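Local coordinates for aldehyde dehydrogenase family protein (Pseudomonas syringae pv. tomato, PDB 5IUV) that oxidises aldehydes with NAD+ as coenzyme and, as an indole-3-acetaldehyde dehydrogenase, probably makes the auxin indole-3-acetic acid, at residues A125-W130 and G461-P466; R263-A268 and F484-E489; Q348-V353 and T381-T386. All coordinates share one frame; numbering follows the deposited sequence.

Interaction 1. Residues A125-W130 and G461-P466; sequences ARALSW and GDMTAP
One face of the W130 indole receives M463, whose CB lies 3.6 Å from the centroid of the five-membered ring of W130 and only 8° off its normal, a CH-pi contact. Further along the same indole, the M463 carbonyl O comes within 3.6 Å of W130 CH2, and T464 CA approaches obliquely at 4.1 Å from W130 CZ2. K137 of a third subunit makes a cation-pi contact with the W130 ring, and D136 of that subunit accepts a weak hydrogen bond from NE1. A chi1 of -170° sets W130 CG anti to the backbone N, on the side of helix 113-134 that faces the loop between strands 452-455 and 474-475. This loop turns tightly: residues 462-465 form a type I beta turn, and D462 OD1 closes an Asx turn by accepting from T464 N at 2.9 Å. The same oxygen also takes the T464 OG1 hydroxyl at 2.7 Å, on its syn side, so two bonds grip it. The M463 chain, bent at chi2 and chi3, slides past the W130 side chain in the opposite direction, with SD 3.8 Å from A127 CA and CE 3.8 Å from W130 CE3. R126 crosses M463 at the exposed margin, CG to CG at 3.9 Å.

Interaction 2. Residues R263-A268 and F484-E489; sequences RVWLEA and FDKYTE. With NAD (nicotinamide-adenine-dinucleotide), chain C.
The extended strand 263-267 brings W265 against K486, which lies in a stretch of helical backbone angles just before strand 488-496, the CA atoms of W265 and K486 7.1 Å apart. The aliphatic part of the lysine crosses one face of the indole: K486 CB sits 3.8 Å from the centroid of the W265 five-membered ring, 6° off the normal, and K486 CD is 3.7 Å from W265 CB. At the ring edge, in plane, a water accepts from W265 NE1 and donates to the K486 carbonyl O at 2.7 Å. The ammonium NZ of K486 forms a salt bridge with D478, and a second water links it to E267 OE2; NZ and OE2 themselves are 4.2 Å apart. R263 and E489 meet tip to tip in a salt bridge, their planes 51° apart; the modelled separation of R263 NE and E489 OE2 is too short to be taken literally. R477 of the second subunit also pairs with E489. E267, predicted to be an active-site residue, accepts a weak bond on OE1 from NAD N7N at 3.4 Å. A glutamate at the end of a strand of the coenzyme-binding sheet, beside the nicotinamide carboxamide, is consistent with the active site of the aldehyde dehydrogenase family.

Interaction 3. Residues Q348-V353 and T381-T386; sequences QQMNTV and TYVEPT
M350 meets T381 and V383 through different parts of its chain. Its sulfur lies against the threonine, M350 SD being 3.7 Å from both CB and CG2 of T381, while the methylene before it rests on the valine, with M350 CG 3.7 Å from V383 CG2. One turn further along the helix, V353 adds a looser contact, its CG1 4.3 Å from V383 CG1. M350 leaves the helix with CG anti to the backbone N (chi1 -175°), continues extended to SD, and bends at chi3 (67°), which leaves CE 4.1 Å from T381 CG2. With chi1 at 174°, V383 sets CG1 anti to its backbone N and CG2 anti to its carbonyl carbon, and its two methyls are divided between the helix residues, CG2 for M350 and CG1 for V353.

T381 is held in turn from its polar side. Its OG1 is hydrogen-bonded to L344 O, and the T381 backbone also bonds to L344, while CG2 meets the methionine. V383 packs on L344 as well, and Q373 of strand 373-374 also touches M350. Y382, between the two, points its CB away from the helix. The segment enters strand 382-389, weakly bonded at 382-383, which pairs antiparallel with strands 366-369 and 373-374 and parallel with strand 406-412.

Helix 347-362 in this way packs against T381 and the first residues of strand 382-389 within a single subunit, as no other chain reaches either segment. No hydrogen bond joins the two: the interface rests on the methionine thioether and its CG methylene against threonine and valine carbons, with V353 beside them. Fit is therefore set by shape rather than by bond direction, and the polar threonine hydroxyl is satisfied by L344.

How the interactions relate
All three contacts are largely buried, but interaction 1 has an exposed residue, R126, at its margin, whereas interactions 2 and 3 have none among their touching residues. Interactions 1 and 2 lie near each other, with centres about 17 Å apart, and both touch the second subunit; interaction 1 also meets a third. Each sets an aliphatic CH over a tryptophan face, yet interaction 1 is otherwise apolar packing of a turn on a helix, whereas interaction 2 adds charges and bridging waters beside the coenzyme. Interaction 3 lies on the opposite side of the chain's centre, and joins a helix to a different sheet by apolar contacts within one subunit.

Interaction 1. Residues A125-W130 and G461-P466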
loop_
_atom_site.group_PDB
_atom_site.type_symbol
_atom_site.label_atom_id
_atom_site.label_comp_id
_atom_site.label_asym_id
_atom_site.label_seq_id
_atom_site.Cartn_x
_atom_site.Cartn_y
_atom_site.Cartn_z
ATOM N N ALA A 125 -15.681 -21.153 6.927
ATOM C CA ALA A 125 -15.468 -21.313 5.496
ATOM C C ALA A 125 -15.011 -19.998 4.873
ATOM O O ALA A 125 -14.087 -19.964 4.062
ATOM C CB ALA A 125 -16.736 -21.817 4.824
ATOM N N ARG A 126 -15.656 -18.914 5.285
ATOM C CA ARG A 126 -15.377 -17.587 4.766
ATOM C C ARG A 126 -13.952 -17.139 5.097
ATOM O O ARG A 126 -13.308 -16.474 4.294
ATOM C CB ARG A 126 -16.409 -16.602 5.331
ATOM C CG ARG A 126 -16.358 -15.200 4.773
ATOM C CD ARG A 126 -17.449 -14.328 5.413
ATOM N NE ARG A 126 -18.771 -14.947 5.323
ATOM C CZ ARG A 126 -19.522 -15.278 6.372
ATOM N NH1 ARG A 126 -19.091 -15.040 7.603
ATOM N NH2 ARG A 126 -20.711 -15.840 6.189
ATOM N N ALA A 127 -13.454 -17.503 6.275
ATOM C CA ALA A 127 -12.088 -17.143 6.627
ATOM C C ALA A 127 -11.095 -17.878 5.735
ATOM O O ALA A 127 -10.078 -17.314 5.351
ATOM C CB ALA A 127 -11.805 -17.439 8.107
ATOM N N LEU A 128 -11.393 -19.135 5.408
ATOM C CA LEU A 128 -10.515 -19.929 4.551
ATOM C C LEU A 128 -10.516 -19.424 3.109
ATOM O O LEU A 128 -9.461 -19.276 2.495
ATOM C CB LEU A 128 -10.918 -21.415 4.579
ATOM C CG LEU A 128 -10.823 -22.164 5.914
ATOM C CD1 LEU A 128 -11.130 -23.657 5.754
ATOM C CD2 LEU A 128 -9.448 -21.973 6.535
ATOM N N SER A 129 -11.699 -19.171 2.560
ATOM C CA SER A 129 -11.787 -18.765 1.161
ATOM C C SER A 129 -11.341 -17.321 0.958
ATOM O O SER A 129 -10.706 -17.009 -0.041
ATOM C CB SER A 129 -13.214 -18.960 0.621
ATOM O OG SER A 129 -14.177 -18.270 1.393
ATOM N N TRP A 130 -11.686 -16.436 1.886
ATOM C CA TRP A 130 -11.283 -15.034 1.754
ATOM C C TRP A 130 -9.763 -14.950 1.807
ATOM O O TRP A 130 -9.142 -14.273 0.991
ATOM C CB TRP A 130 -11.919 -14.169 2.850
ATOM C CG TRP A 130 -11.770 -12.671 2.684
ATOM C CD1 TRP A 130 -12.681 -11.811 2.128
ATOM C CD2 TRP A 130 -10.667 -11.860 3.109
ATOM N NE1 TRP A 130 -12.206 -10.521 2.175
ATOM C CE2 TRP A 130 -10.972 -10.525 2.770
ATOM C CE3 TRP A 130 -9.445 -12.137 3.737
ATOM C CZ2 TRP A 130 -10.099 -9.464 3.040
ATOM C CZ3 TRP A 130 -8.582 -11.086 4.003
ATOM C CH2 TRP A 130 -8.911 -9.765 3.650
ATOM N N GLY A 461 -18.118 -5.533 11.525
ATOM C CA GLY A 461 -16.940 -5.959 10.789
ATOM C C GLY A 461 -17.166 -7.272 10.062
ATOM O O GLY A 461 -18.110 -7.998 10.352
ATOM N N ASP A 462 -16.305 -7.563 9.094
ATOM C CA ASP A 462 -16.343 -8.833 8.381
ATOM C C ASP A 462 -14.894 -9.252 8.153
ATOM O O ASP A 462 -14.020 -8.851 8.924
ATOM C CB ASP A 462 -17.131 -8.710 7.074
ATOM C CG ASP A 462 -16.692 -7.518 6.227
ATOM O OD1 ASP A 462 -15.522 -7.106 6.334
ATOM O OD2 ASP A 462 -17.513 -7.003 5.436
ATOM N N MET A 463 -14.614 -10.021 7.103
ATOM C CA MET A 463 -13.238 -10.476 6.894
ATOM C C MET A 463 -12.266 -9.342 6.555
ATOM O O MET A 463 -11.051 -9.541 6.589
ATOM C CB MET A 463 -13.176 -11.545 5.803
ATOM C CG MET A 463 -13.521 -12.954 6.293
ATOM S SD MET A 463 -12.485 -13.537 7.663
ATOM C CE MET A 463 -10.858 -13.563 6.916
ATOM N N THR A 464 -12.779 -8.158 6.236
ATOM C CA THR A 464 -11.897 -7.047 5.871
ATOM C C THR A 464 -11.401 -6.289 7.098
ATOM O O THR A 464 -10.547 -5.416 6.981
ATOM C CB THR A 464 -12.590 -6.025 4.922
ATOM O OG1 THR A 464 -13.625 -5.333 5.630
ATOM C CG2 THR A 464 -13.163 -6.710 3.691
ATOM N N ALA A 465 -11.939 -6.630 8.266
ATOM C CA ALA A 465 -11.656 -5.892 9.496
ATOM C C ALA A 465 -10.736 -6.655 10.440
ATOM O O ALA A 465 -11.140 -7.676 10.987
ATOM C CB ALA A 465 -12.955 -5.557 10.222
ATOM N N PRO A 466 -9.512 -6.137 10.656
ATOM C CA PRO A 466 -8.574 -6.733 11.614
ATOM C C PRO A 466 -9.212 -6.798 12.987
ATOM O O PRO A 466 -9.930 -5.880 13.365
ATOM C CB PRO A 466 -7.383 -5.762 11.625
ATOM C CG PRO A 466 -7.556 -4.898 10.448
ATOM C CD PRO A 466 -8.992 -4.892 10.064
#

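Interaction 2. Residues R263-A268 and F484-E489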
loop_
_atom_site.group_PDB
_atom_site.type_symbol
_atom_site.label_atom_id
_atom_site.label_comp_id
_atom_site.label_asym_id
_atom_site.label_seq_id
_atom_site.Cartn_x
_atom_site.Cartn_y
_atom_site.Cartn_z
ATOM N N ARG A 263 8.081 -16.683 17.644
ATOM C CA ARG A 263 7.140 -15.564 17.634
ATOM C C ARG A 263 5.861 -15.980 18.367
ATOM O O ARG A 263 5.417 -17.121 18.260
ATOM C CB ARG A 263 6.817 -15.107 16.205
ATOM C CG ARG A 263 7.959 -14.398 15.491
ATOM C CD ARG A 263 8.872 -15.370 14.756
ATOM N NE ARG A 263 9.889 -14.651 13.993
ATOM C CZ ARG A 263 11.117 -14.387 14.436
ATOM N NH1 ARG A 263 11.504 -14.802 15.635
ATOM N NH2 ARG A 263 11.965 -13.716 13.669
ATOM N N VAL A 264 5.292 -15.054 19.129
ATOM C CA VAL A 264 4.092 -15.324 19.913
ATOM C C VAL A 264 3.023 -14.291 19.593
ATOM O O VAL A 264 3.250 -13.095 19.749
ATOM C CB VAL A 264 4.387 -15.297 21.433
ATOM C CG1 VAL A 264 3.109 -15.490 22.242
ATOM C CG2 VAL A 264 5.405 -16.356 21.796
ATOM N N TRP A 265 1.866 -14.756 19.137
ATOM C CA TRP A 265 0.764 -13.868 18.800
ATOM C C TRP A 265 -0.466 -14.286 19.587
ATOM O O TRP A 265 -0.886 -15.437 19.512
ATOM C CB TRP A 265 0.468 -13.896 17.300
ATOM C CG TRP A 265 1.642 -13.532 16.432
ATOM C CD1 TRP A 265 2.482 -14.391 15.785
ATOM C CD2 TRP A 265 2.094 -12.215 16.119
ATOM N NE1 TRP A 265 3.430 -13.689 15.084
ATOM C CE2 TRP A 265 3.214 -12.349 15.274
ATOM C CE3 TRP A 265 1.657 -10.933 16.464
ATOM C CZ2 TRP A 265 3.903 -11.249 14.774
ATOM C CZ3 TRP A 265 2.342 -9.848 15.970
ATOM C CH2 TRP A 265 3.453 -10.011 15.135
ATOM N N LEU A 266 -1.043 -13.344 20.326
ATOM C CA LEU A 266 -2.069 -13.665 21.313
ATOM C C LEU A 266 -3.388 -12.946 21.065
ATOM O O LEU A 266 -3.411 -11.751 20.770
ATOM C CB LEU A 266 -1.569 -13.310 22.720
ATOM C CG LEU A 266 -0.184 -13.855 23.079
ATOM C CD1 LEU A 266 0.396 -13.161 24.311
ATOM C CD2 LEU A 266 -0.272 -15.357 23.285
ATOM N N GLU A 267 -4.481 -13.686 21.210
ATOM C CA GLU A 267 -5.820 -13.116 21.248
ATOM C C GLU A 267 -6.444 -13.577 22.556
ATOM O O GLU A 267 -6.725 -14.758 22.719
ATOM C CB GLU A 267 -6.653 -13.569 20.048
ATOM C CG GLU A 267 -6.063 -13.200 18.691
ATOM C CD GLU A 267 -6.763 -12.005 18.060
ATOM O OE1 GLU A 267 -7.810 -11.582 18.600
ATOM O OE2 GLU A 267 -6.275 -11.498 17.027
ATOM N N ALA A 268 -6.645 -12.660 23.495
ATOM C CA ALA A 268 -6.983 -13.057 24.851
ATOM C C ALA A 268 -8.327 -12.496 25.295
ATOM O O ALA A 268 -9.202 -12.240 24.475
ATOM C CB ALA A 268 -5.883 -12.632 25.812
ATOM N N PHE A 484 -2.084 -12.004 7.827
ATOM C CA PHE A 484 -1.013 -12.697 7.117
ATOM C C PHE A 484 0.352 -12.404 7.720
ATOM O O PHE A 484 1.238 -13.253 7.705
ATOM C CB PHE A 484 -1.004 -12.320 5.630
ATOM C CG PHE A 484 -2.073 -13.006 4.823
ATOM C CD1 PHE A 484 -3.411 -12.823 5.117
ATOM C CD2 PHE A 484 -1.740 -13.815 3.756
ATOM C CE1 PHE A 484 -4.394 -13.460 4.371
ATOM C CE2 PHE A 484 -2.717 -14.447 3.008
ATOM C CZ PHE A 484 -4.042 -14.266 3.317
ATOM N N ASP A 485 0.509 -11.204 8.268
ATOM C CA ASP A 485 1.800 -10.773 8.793
ATOM C C ASP A 485 2.264 -11.600 9.997
ATOM O O ASP A 485 3.446 -11.617 10.314
ATOM C CB ASP A 485 1.752 -9.286 9.163
ATOM C CG ASP A 485 1.626 -8.381 7.940
ATOM O OD1 ASP A 485 1.923 -8.838 6.811
ATOM O OD2 ASP A 485 1.237 -7.208 8.112
ATOM N N LYS A 486 1.344 -12.297 10.656
ATOM C CA LYS A 486 1.720 -13.144 11.785
ATOM C C LYS A 486 2.413 -14.433 11.344
ATOM O O LYS A 486 3.017 -15.127 12.161
ATOM C CB LYS A 486 0.493 -13.496 12.629
ATOM C CG LYS A 486 -0.211 -12.292 13.215
ATOM C CD LYS A 486 -1.214 -12.701 14.277
ATOM C CE LYS A 486 -2.320 -13.556 13.703
ATOM N NZ LYS A 486 -3.484 -13.521 14.643
ATOM N N TYR A 487 2.320 -14.750 10.058
ATOM C CA TYR A 487 2.773 -16.047 9.561
ATOM C C TYR A 487 3.917 -15.915 8.567
ATOM O O TYR A 487 4.314 -16.891 7.931
ATOM C CB TYR A 487 1.593 -16.800 8.937
ATOM C CG TYR A 487 0.443 -16.916 9.909
ATOM C CD1 TYR A 487 0.518 -17.780 10.994
ATOM C CD2 TYR A 487 -0.684 -16.120 9.779
ATOM C CE1 TYR A 487 -0.522 -17.878 11.902
ATOM C CE2 TYR A 487 -1.725 -16.206 10.675
ATOM C CZ TYR A 487 -1.640 -17.086 11.741
ATOM O OH TYR A 487 -2.680 -17.169 12.647
ATOM N N THR A 488 4.455 -14.704 8.446
ATOM C CA THR A 488 5.560 -14.472 7.527
ATOM C C THR A 488 6.696 -13.663 8.149
ATOM O O THR A 488 6.539 -13.051 9.209
ATOM C CB THR A 488 5.088 -13.748 6.241
ATOM O OG1 THR A 488 4.483 -12.499 6.581
ATOM C CG2 THR A 488 4.080 -14.591 5.476
ATOM N N GLU A 489 7.844 -13.686 7.477
ATOM C CA GLU A 489 9.027 -12.915 7.868
ATOM C C GLU A 489 9.416 -11.978 6.740
ATOM O O GLU A 489 9.392 -12.377 5.578
ATOM C CB GLU A 489 10.220 -13.829 8.175
ATOM C CG GLU A 489 10.089 -14.678 9.414
ATOM C CD GLU A 489 10.247 -13.881 10.690
ATOM O OE1 GLU A 489 10.916 -12.823 10.671
ATOM O OE2 GLU A 489 9.696 -14.311 11.720
HETATM P PA NAD C . -7.677 -21.204 27.911
HETATM O O1A NAD C . -6.706 -20.100 28.088
HETATM O O2A NAD C . -7.952 -21.997 29.173
HETATM O O5B NAD C . -7.185 -22.186 26.777
HETATM C C5B NAD C . -7.180 -21.899 25.364
HETATM C C4B NAD C . -6.411 -23.008 24.690
HETATM O O4B NAD C . -5.093 -23.088 25.275
HETATM C C3B NAD C . -6.993 -24.423 24.767
HETATM O O3B NAD C . -6.751 -25.137 23.560
HETATM C C2B NAD C . -6.218 -25.045 25.931
HETATM O O2B NAD C . -6.169 -26.467 25.851
HETATM C C1B NAD C . -4.849 -24.400 25.736
HETATM N N9A NAD C . -3.985 -24.324 26.910
HETATM C C8A NAD C . -4.356 -24.316 28.229
HETATM N N7A NAD C . -3.351 -24.337 29.071
HETATM C C5A NAD C . -2.232 -24.334 28.244
HETATM C C6A NAD C . -0.850 -24.297 28.521
HETATM N N6A NAD C . -0.333 -24.333 29.754
HETATM N N1A NAD C . -0.002 -24.245 27.465
HETATM C C2A NAD C . -0.510 -24.252 26.228
HETATM N N3A NAD C . -1.790 -24.299 25.847
HETATM C C4A NAD C . -2.610 -24.327 26.912
HETATM O O3 NAD C . -9.068 -20.599 27.385
HETATM P PN NAD C . -10.507 -21.233 27.063
HETATM O O1N NAD C . -11.163 -21.475 28.370
HETATM O O2N NAD C . -10.334 -22.367 26.125
HETATM O O5D NAD C . -11.225 -20.068 26.239
HETATM C C5D NAD C . -11.860 -18.944 26.886
HETATM C C4D NAD C . -10.956 -17.745 26.738
HETATM O O4D NAD C . -10.744 -17.475 25.332
HETATM C C3D NAD C . -11.507 -16.444 27.308
HETATM O O3D NAD C . -10.501 -15.782 28.067
HETATM C C2D NAD C . -11.886 -15.673 26.039
HETATM O O2D NAD C . -11.861 -14.251 26.135
HETATM C C1D NAD C . -10.788 -16.119 25.046
HETATM N N1N NAD C . -11.245 -15.902 23.608
HETATM C C2N NAD C . -10.548 -14.890 22.903
HETATM C C3N NAD C . -10.847 -14.656 21.569
HETATM C C7N NAD C . -10.198 -13.548 20.778
HETATM O O7N NAD C . -9.506 -12.689 21.365
HETATM N N7N NAD C . -10.480 -13.465 19.501
HETATM C C4N NAD C . -11.848 -15.416 20.961
HETATM C C5N NAD C . -12.540 -16.381 21.684
HETATM C C6N NAD C . -12.218 -16.614 23.011
HETATM O O HOH W 1 5.419 -15.112 13.376
HETATM O O HOH W 2 -2.964 -15.108 17.392
HETATM O O HOH W 3 -3.199 -12.174 17.134
#

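Interaction 3. Residues Q348-V353 and T381-T386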
loop_
_atom_site.group_PDB
_atom_site.type_symbol
_atom_site.label_atom_id
_atom_site.label_comp_id
_atom_site.label_asym_id
_atom_site.label_seq_id
_atom_site.Cartn_x
_atom_site.Cartn_y
_atom_site.Cartn_z
ATOM N N GLN A 348 -17.820 -27.020 34.941
ATOM C CA GLN A 348 -16.765 -26.132 35.419
ATOM C C GLN A 348 -17.048 -24.677 35.046
ATOM O O GLN A 348 -16.960 -23.775 35.886
ATOM C CB GLN A 348 -15.415 -26.573 34.849
ATOM C CG GLN A 348 -14.241 -25.687 35.227
ATOM C CD GLN A 348 -13.004 -26.492 35.572
ATOM O OE1 GLN A 348 -12.982 -27.215 36.568
ATOM N NE2 GLN A 348 -11.969 -26.381 34.743
ATOM N N GLN A 349 -17.400 -24.460 33.784
ATOM C CA GLN A 349 -17.715 -23.122 33.300
ATOM C C GLN A 349 -18.953 -22.572 33.994
ATOM O O GLN A 349 -18.972 -21.419 34.422
ATOM C CB GLN A 349 -17.924 -23.131 31.786
ATOM C CG GLN A 349 -18.166 -21.754 31.195
ATOM C CD GLN A 349 -16.995 -20.818 31.427
ATOM O OE1 GLN A 349 -15.835 -21.209 31.285
ATOM N NE2 GLN A 349 -17.292 -19.581 31.800
ATOM N N MET A 350 -19.984 -23.403 34.099
ATOM C CA MET A 350 -21.234 -22.993 34.721
ATOM C C MET A 350 -21.034 -22.574 36.174
ATOM O O MET A 350 -21.648 -21.614 36.645
ATOM C CB MET A 350 -22.267 -24.114 34.650
ATOM C CG MET A 350 -23.638 -23.704 35.170
ATOM S SD MET A 350 -24.719 -25.121 35.429
ATOM C CE MET A 350 -23.882 -25.933 36.789
ATOM N N ASN A 351 -20.172 -23.293 36.880
ATOM C CA ASN A 351 -19.920 -22.979 38.279
ATOM C C ASN A 351 -19.134 -21.681 38.433
ATOM O O ASN A 351 -19.335 -20.943 39.399
ATOM C CB ASN A 351 -19.200 -24.142 38.965
ATOM C CG ASN A 351 -20.151 -25.274 39.321
ATOM O OD1 ASN A 351 -21.367 -25.080 39.349
ATOM N ND2 ASN A 351 -19.603 -26.456 39.598
ATOM N N THR A 352 -18.254 -21.397 37.478
ATOM C CA THR A 352 -17.572 -20.107 37.438
ATOM C C THR A 352 -18.581 -18.975 37.255
ATOM O O THR A 352 -18.530 -17.965 37.957
ATOM C CB THR A 352 -16.537 -20.035 36.295
ATOM O OG1 THR A 352 -15.574 -21.079 36.451
ATOM C CG2 THR A 352 -15.821 -18.696 36.303
ATOM N N VAL A 353 -19.493 -19.153 36.305
ATOM C CA VAL A 353 -20.496 -18.136 36.005
ATOM C C VAL A 353 -21.391 -17.883 37.216
ATOM O O VAL A 353 -21.663 -16.734 37.568
ATOM C CB VAL A 353 -21.361 -18.541 34.790
ATOM C CG1 VAL A 353 -22.487 -17.543 34.571
ATOM C CG2 VAL A 353 -20.497 -18.663 33.542
ATOM N N THR A 381 -26.088 -28.186 31.247
ATOM C CA THR A 381 -25.716 -26.997 32.007
ATOM C C THR A 381 -26.231 -25.716 31.345
ATOM O O THR A 381 -25.730 -25.307 30.296
ATOM C CB THR A 381 -24.180 -26.905 32.176
ATOM O OG1 THR A 381 -23.546 -27.162 30.917
ATOM C CG2 THR A 381 -23.693 -27.933 33.184
ATOM N N TYR A 382 -27.226 -25.088 31.970
ATOM C CA TYR A 382 -27.865 -23.893 31.424
ATOM C C TYR A 382 -28.003 -22.790 32.477
ATOM O O TYR A 382 -28.340 -23.064 33.631
ATOM C CB TYR A 382 -29.250 -24.227 30.864
ATOM C CG TYR A 382 -29.266 -25.322 29.822
ATOM C CD1 TYR A 382 -29.357 -26.658 30.191
ATOM C CD2 TYR A 382 -29.204 -25.020 28.467
ATOM C CE1 TYR A 382 -29.378 -27.663 29.242
ATOM C CE2 TYR A 382 -29.224 -26.017 27.510
ATOM C CZ TYR A 382 -29.312 -27.336 27.903
ATOM O OH TYR A 382 -29.331 -28.332 26.955
ATOM N N VAL A 383 -27.765 -21.545 32.068
ATOM C CA VAL A 383 -27.914 -20.391 32.956
ATOM C C VAL A 383 -28.720 -19.283 32.271
ATOM O O VAL A 383 -28.531 -19.011 31.086
ATOM C CB VAL A 383 -26.537 -19.830 33.399
ATOM C CG1 VAL A 383 -26.697 -18.539 34.196
ATOM C CG2 VAL A 383 -25.778 -20.859 34.220
ATOM N N GLU A 384 -29.626 -18.658 33.017
ATOM C CA GLU A 384 -30.387 -17.517 32.513
ATOM C C GLU A 384 -29.482 -16.346 32.176
ATOM O O GLU A 384 -28.562 -16.043 32.935
ATOM C CB GLU A 384 -31.414 -17.050 33.541
ATOM C CG GLU A 384 -32.448 -18.075 33.933
ATOM C CD GLU A 384 -33.254 -17.621 35.134
ATOM O OE1 GLU A 384 -32.682 -16.927 36.004
ATOM O OE2 GLU A 384 -34.456 -17.950 35.207
ATOM N N PRO A 385 -29.737 -15.682 31.036
ATOM C CA PRO A 385 -29.114 -14.377 30.802
ATOM C C PRO A 385 -29.427 -13.446 31.969
ATOM O O PRO A 385 -30.583 -13.367 32.389
ATOM C CB PRO A 385 -29.768 -13.904 29.504
ATOM C CG PRO A 385 -30.087 -15.184 28.779
ATOM C CD PRO A 385 -30.502 -16.145 29.866
ATOM N N THR A 386 -28.406 -12.771 32.488
ATOM C CA THR A 386 -28.494 -12.095 33.783
ATOM C C THR A 386 -28.021 -10.647 33.695
ATOM O O THR A 386 -27.069 -10.344 32.976
ATOM C CB THR A 386 -27.660 -12.863 34.836
ATOM O OG1 THR A 386 -28.184 -14.192 34.975
ATOM C CG2 THR A 386 -27.676 -12.168 36.193
#